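PDB 2EF4: arginase from Thermus thermophilus, which probably hydrolyses L-arginine to L-ornithine and urea, using two manganese ions bound in each subunit. Local coordinates for residues A[15-20]-A[260-265]. Numbering follows the deposited sequence.
Sequences NRRGVD and LVEVNP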
loop_
_atom_site.group_PDB
_atom_site.type_symbol
_atom_site.label_atom_id
_atom_site.label_comp_id
_atom_site.label_asym_id
_atom_site.label_seq_id
_atom_site.Cartn_x
_atom_site.Cartn_y
_atom_site.Cartn_z
ATOM N N ASN A 15 -3.315 -15.574 -22.569
ATOM C CA ASN A 15 -4.182 -14.615 -21.903
ATOM C C ASN A 15 -3.444 -13.286 -21.944
ATOM O O ASN A 15 -2.237 -13.256 -22.174
ATOM C CB ASN A 15 -4.426 -15.022 -20.444
ATOM C CG ASN A 15 -4.192 -16.512 -20.195
ATOM O OD1 ASN A 15 -3.181 -16.900 -19.603
ATOM N ND2 ASN A 15 -5.126 -17.349 -20.649
ATOM N N ARG A 16 -4.156 -12.185 -21.744
ATOM C CA ARG A 16 -3.486 -10.897 -21.747
ATOM C C ARG A 16 -2.745 -10.726 -20.432
ATOM O O ARG A 16 -3.082 -11.361 -19.435
ATOM C CB ARG A 16 -4.479 -9.749 -21.932
ATOM C CG ARG A 16 -4.832 -9.462 -23.381
ATOM C CD ARG A 16 -5.598 -8.157 -23.516
ATOM N NE ARG A 16 -4.816 -7.005 -23.073
ATOM C CZ ARG A 16 -5.334 -5.804 -22.836
ATOM N NH1 ARG A 16 -6.639 -5.597 -22.999
ATOM N NH2 ARG A 16 -4.552 -4.815 -22.421
ATOM N N ARG A 17 -1.725 -9.875 -20.442
ATOM C CA ARG A 17 -0.941 -9.609 -19.248
ATOM C C ARG A 17 -0.899 -8.105 -19.003
ATOM O O ARG A 17 -0.561 -7.657 -17.910
ATOM C CB ARG A 17 0.485 -10.166 -19.401
ATOM C CG ARG A 17 0.569 -11.700 -19.444
ATOM C CD ARG A 17 2.015 -12.192 -19.582
ATOM N NE ARG A 17 2.622 -11.711 -20.821
ATOM C CZ ARG A 17 3.929 -11.551 -21.012
ATOM N NH1 ARG A 17 4.788 -11.839 -20.041
ATOM N NH2 ARG A 17 4.376 -11.080 -22.170
ATOM N N GLY A 18 -1.246 -7.334 -20.030
ATOM C CA GLY A 18 -1.251 -5.884 -19.912
ATOM C C GLY A 18 0.015 -5.189 -20.384
ATOM O O GLY A 18 0.136 -3.970 -20.262
ATOM N N VAL A 19 0.954 -5.940 -20.950
ATOM C CA VAL A 19 2.201 -5.333 -21.390
ATOM C C VAL A 19 2.113 -4.470 -22.651
ATOM O O VAL A 19 3.079 -3.786 -22.997
ATOM C CB VAL A 19 3.308 -6.403 -21.565
ATOM C CG1 VAL A 19 3.515 -7.141 -20.236
ATOM C CG2 VAL A 19 2.946 -7.372 -22.677
ATOM N N ASP A 20 0.961 -4.479 -23.321
ATOM C CA ASP A 20 0.785 -3.666 -24.520
ATOM C C ASP A 20 0.829 -2.190 -24.157
ATOM O O ASP A 20 1.038 -1.330 -25.009
ATOM C CB ASP A 20 -0.539 -3.997 -25.210
ATOM C CG ASP A 20 -1.736 -3.856 -24.281
ATOM O OD1 ASP A 20 -1.735 -4.495 -23.204
ATOM O OD2 ASP A 20 -2.684 -3.116 -24.633
ATOM N N LEU A 260 13.487 -2.400 -24.766
ATOM C CA LEU A 260 13.006 -2.125 -23.405
ATOM C C LEU A 260 11.594 -2.717 -23.447
ATOM O O LEU A 260 10.653 -2.074 -23.918
ATOM C CB LEU A 260 12.945 -0.626 -23.124
ATOM C CG LEU A 260 14.254 0.171 -23.061
ATOM C CD1 LEU A 260 13.913 1.631 -22.775
ATOM C CD2 LEU A 260 15.194 -0.392 -21.992
ATOM N N VAL A 261 11.464 -3.946 -22.952
ATOM C CA VAL A 261 10.206 -4.673 -23.010
ATOM C C VAL A 261 9.593 -5.146 -21.699
ATOM O O VAL A 261 10.169 -5.019 -20.617
ATOM C CB VAL A 261 10.369 -5.929 -23.904
ATOM C CG1 VAL A 261 11.009 -5.545 -25.222
ATOM C CG2 VAL A 261 11.232 -6.981 -23.194
ATOM N N GLU A 262 8.399 -5.708 -21.846
ATOM C CA GLU A 262 7.609 -6.276 -20.764
ATOM C C GLU A 262 7.139 -5.350 -19.640
ATOM O O GLU A 262 6.821 -5.824 -18.549
ATOM C CB GLU A 262 8.345 -7.491 -20.183
ATOM C CG GLU A 262 8.534 -8.660 -21.175
ATOM C CD GLU A 262 7.342 -9.608 -21.229
ATOM O OE1 GLU A 262 6.751 -9.865 -20.162
ATOM O OE2 GLU A 262 7.006 -10.111 -22.327
ATOM N N VAL A 263 7.070 -4.042 -19.893
ATOM C CA VAL A 263 6.583 -3.127 -18.860
ATOM C C VAL A 263 5.086 -3.366 -18.760
ATOM O O VAL A 263 4.400 -3.412 -19.775
ATOM C CB VAL A 263 6.840 -1.648 -19.207
ATOM C CG1 VAL A 263 6.179 -0.751 -18.164
ATOM C CG2 VAL A 263 8.328 -1.374 -19.226
ATOM N N ASN A 264 4.596 -3.534 -17.534
ATOM C CA ASN A 264 3.184 -3.811 -17.270
ATOM C C ASN A 264 2.611 -2.799 -16.275
ATOM O O ASN A 264 2.621 -3.026 -15.064
ATOM C CB ASN A 264 3.057 -5.231 -16.716
ATOM C CG ASN A 264 1.630 -5.606 -16.397
ATOM O OD1 ASN A 264 0.690 -4.978 -16.881
ATOM N ND2 ASN A 264 1.459 -6.647 -15.589
ATOM N N PRO A 265 2.085 -1.675 -16.782
ATOM C CA PRO A 265 1.500 -0.586 -15.982
ATOM C C PRO A 265 0.445 -1.033 -14.969
ATOM O O PRO A 265 0.301 -0.437 -13.899
ATOM C CB PRO A 265 0.913 0.342 -17.042
ATOM C CG PRO A 265 1.772 0.075 -18.257
ATOM C CD PRO A 265 1.893 -1.422 -18.221
#
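Arg17 reaches Glu262 with both terminal nitrogens, forming a two-pronged salt bridge whose halves are unequal. Arg17 NH2 is 2.8 Å from Glu262 OE2, which lies in the guanidinium plane and is met on its syn side, with an N-H...O angle of 158°. Arg17 NH1 is also 2.8 Å from Glu262 OE1, but this bond is bent and weak, as may be expected with the two planes turned 45° against each other. Next to the ion pair, Val19 packs against the backbone of the turn: its CA lies 3.3 Å from Val263 O in a CA-H...O contact, while its CG1 lies 3.9 Å from Glu262 O and 4.0 Å from Asn264 CB. A short branched side chain suits this place, filling it without adding a polar group. Glycine suits position 18, because at its backbone angles a CB would jam against the preceding carbonyl O, and it would also run into Asn264 OD1.

The setting is the eight-stranded parallel alpha/beta sheet of the arginase family, where loops at the C-terminal ends of strands build the dimanganese site. Residues 15-20 belong to the loop after strand 2-8; strand 255-261 runs out into the turn that holds Glu262. Glu262 is about 3 Å, side chain to side chain, from Asp217, a manganese ligand, and its OE2 also accepts the backbone N-H of His96, another ligand; Glu262 is thus a second-shell residue.

Arg17 is held in turn by Asp95, through NH2, and by Thr231, through NH1; an alanine here would probably leave the buried carboxylate of Glu262, and that of Asp95, without their shared cation. Asn264, its CG anti to the backbone N (chi1 179°), carries its amide toward the backbone of Arg17 and Gly18, and its ND2 donates to Val229 O. Farther out, Arg16 NH2 bonds Asp20 OD1 at 2.9 Å, and both residues also bond Ser24 of a neighbouring subunit.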